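Local coordinates for uncharacterized protein (Bacteroides ovatus, PDB 4ID2), which is of unknown function, belonging to the DUF4738 family and folding into a beta-barrel-like structure, at residues 52-57 with 70-75. Sequence-based numbering, arbitrary orientation.
Sequences TPDDNL and DNKIVL. With SO4 (sulfate ion), chain C.
A sulfate ion, probably from the crystallisation liquor, sits beside an aspartate here, tied in by one water and an asparagine. Asp-54 OD1 accepts from that water at 3.1 Å; the water also donates to sulfate O4 and accepts from Lys-72 NZ, while Asn-56 ND2 reaches sulfate O1 at 2.8 Å. The same OD1 accepts the backbone N-H of Asn-56 from above the carboxylate plane, an Asx turn that opens the type I turn 54-57. With CG anti to its backbone N (chi1 -164°), Asp-54 sets OD2 beside the Lys-72 chain, which runs extended beyond CG, 3.7 Å from Lys-72 CD. An alanine in place of Asp-54 would remove the carboxylate, with its bonds to the water and to the Asn-56 N-H, and would probably loosen the turn. Just before the turn in the chain, Thr-52 and Lys-72 form an antiparallel hydrogen-bonded pair, Thr-52 OG1 lying 3.5 Å from Lys-72 CE. Asp-54 N to Asp-70 O, 2.8 Å, continues the pairing past Pro-53. Leu-57 points toward strand 67-79 and crosses Asp-70 obliquely, its CD1 3.5 Å from Asn-71 O. The contact thus joins strands 43-53 and 67-79, while Asp-70 and Asn-71 side chains bond to the Leu-108 backbone on strand 107-116.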
loop_
_atom_site.group_PDB
_atom_site.type_symbol
_atom_site.label_atom_id
_atom_site.label_comp_id
_atom_site.label_asym_id
_atom_site.label_seq_id
_atom_site.Cartn_x
_atom_site.Cartn_y
_atom_site.Cartn_z
ATOM N N THR A 52 3.283 9.002 -26.104
ATOM C CA THR A 52 4.193 8.703 -27.198
ATOM C C THR A 52 5.598 8.619 -26.645
ATOM O O THR A 52 5.893 9.276 -25.637
ATOM C CB THR A 52 4.112 9.754 -28.325
ATOM O OG1 THR A 52 4.459 11.035 -27.793
ATOM C CG2 THR A 52 2.741 9.802 -29.001
ATOM N N PRO A 53 6.492 7.837 -27.277
ATOM C CA PRO A 53 7.885 7.831 -26.817
ATOM C C PRO A 53 8.518 9.197 -27.054
ATOM O O PRO A 53 8.241 9.831 -28.078
ATOM C CB PRO A 53 8.555 6.736 -27.667
ATOM C CG PRO A 53 7.472 6.080 -28.433
ATOM C CD PRO A 53 6.320 7.013 -28.488
ATOM N N ASP A 54 9.333 9.663 -26.102
ATOM C CA ASP A 54 10.034 10.930 -26.233
ATOM C C ASP A 54 11.526 10.625 -26.314
ATOM O O ASP A 54 12.161 10.269 -25.317
ATOM C CB ASP A 54 9.692 11.889 -25.080
ATOM C CG ASP A 54 10.081 13.339 -25.351
ATOM O OD1 ASP A 54 10.836 13.583 -26.310
ATOM O OD2 ASP A 54 9.661 14.220 -24.575
ATOM N N ASP A 55 12.076 10.750 -27.529
ATOM C CA ASP A 55 13.492 10.489 -27.799
ATOM C C ASP A 55 14.409 11.570 -27.198
ATOM O O ASP A 55 15.601 11.321 -27.036
ATOM C CB ASP A 55 13.733 10.388 -29.314
ATOM C CG ASP A 55 12.968 9.256 -29.986
ATOM O OD1 ASP A 55 11.722 9.352 -30.076
ATOM O OD2 ASP A 55 13.620 8.297 -30.462
ATOM N N ASN A 56 13.859 12.751 -26.857
ATOM C CA ASN A 56 14.627 13.856 -26.278
ATOM C C ASN A 56 14.844 13.684 -24.770
ATOM O O ASN A 56 15.731 14.332 -24.221
ATOM C CB ASN A 56 13.927 15.192 -26.554
ATOM C CG ASN A 56 13.730 15.463 -28.028
ATOM O OD1 ASN A 56 14.402 14.883 -28.892
ATOM N ND2 ASN A 56 12.775 16.320 -28.352
ATOM N N LEU A 57 14.069 12.815 -24.105
ATOM C CA LEU A 57 14.232 12.573 -22.667
ATOM C C LEU A 57 15.401 11.625 -22.386
ATOM O O LEU A 57 15.734 10.804 -23.249
ATOM C CB LEU A 57 12.948 11.957 -22.081
ATOM C CG LEU A 57 11.741 12.870 -22.002
ATOM C CD1 LEU A 57 10.526 12.113 -21.469
ATOM C CD2 LEU A 57 12.027 14.089 -21.138
ATOM N N ASP A 70 12.032 6.863 -22.617
ATOM C CA ASP A 70 10.943 7.322 -21.755
ATOM C C ASP A 70 9.820 7.948 -22.604
ATOM O O ASP A 70 10.016 8.211 -23.795
ATOM C CB ASP A 70 11.484 8.323 -20.727
ATOM C CG ASP A 70 10.639 8.503 -19.479
ATOM O OD1 ASP A 70 9.517 7.940 -19.425
ATOM O OD2 ASP A 70 11.080 9.223 -18.573
ATOM N N ASN A 71 8.643 8.172 -21.993
ATOM C CA ASN A 71 7.488 8.723 -22.696
ATOM C C ASN A 71 7.086 10.104 -22.221
ATOM O O ASN A 71 7.393 10.505 -21.098
ATOM C CB ASN A 71 6.272 7.799 -22.501
ATOM C CG ASN A 71 6.522 6.370 -22.907
ATOM O OD1 ASN A 71 6.610 6.051 -24.094
ATOM N ND2 ASN A 71 6.648 5.472 -21.939
ATOM N N LYS A 72 6.332 10.799 -23.081
ATOM C CA LYS A 72 5.663 12.057 -22.775
ATOM C C LYS A 72 4.172 11.774 -22.890
ATOM O O LYS A 72 3.790 10.905 -23.678
ATOM C CB LYS A 72 6.101 13.216 -23.691
ATOM C CG LYS A 72 5.699 13.096 -25.158
ATOM C CD LYS A 72 6.228 14.283 -25.970
ATOM C CE LYS A 72 5.845 14.180 -27.423
ATOM N NZ LYS A 72 6.277 15.373 -28.194
ATOM N N ILE A 73 3.332 12.471 -22.112
ATOM C CA ILE A 73 1.889 12.292 -22.189
ATOM C C ILE A 73 1.246 13.652 -22.376
ATOM O O ILE A 73 1.347 14.485 -21.485
ATOM C CB ILE A 73 1.313 11.534 -20.960
ATOM C CG1 ILE A 73 1.783 10.061 -20.985
ATOM C CG2 ILE A 73 -0.214 11.587 -20.988
ATOM C CD1 ILE A 73 1.353 9.203 -19.859
ATOM N N VAL A 74 0.569 13.877 -23.510
ATOM C CA VAL A 74 -0.139 15.132 -23.746
ATOM C C VAL A 74 -1.559 14.957 -23.216
ATOM O O VAL A 74 -2.263 14.069 -23.685
ATOM C CB VAL A 74 -0.129 15.548 -25.234
ATOM C CG1 VAL A 74 -0.946 16.828 -25.452
ATOM C CG2 VAL A 74 1.303 15.737 -25.740
ATOM N N LEU A 75 -1.972 15.787 -22.248
ATOM C CA LEU A 75 -3.321 15.779 -21.693
ATOM C C LEU A 75 -4.011 17.049 -22.177
ATOM O O LEU A 75 -3.584 18.136 -21.814
ATOM C CB LEU A 75 -3.279 15.682 -20.149
ATOM C CG LEU A 75 -4.549 16.058 -19.343
ATOM C CD1 LEU A 75 -5.790 15.360 -19.837
ATOM C CD2 LEU A 75 -4.384 15.694 -17.872
HETATM S S SO4 C . 10.360 17.521 -26.492
HETATM O O1 SO4 C . 11.480 18.368 -26.877
HETATM O O2 SO4 C . 10.598 16.998 -25.154
HETATM O O3 SO4 C . 9.143 18.323 -26.510
HETATM O O4 SO4 C . 10.229 16.412 -27.435
HETATM O O HOH W 1 2.367 12.248 -26.479
HETATM O O HOH W 2 8.969 14.101 -28.694
#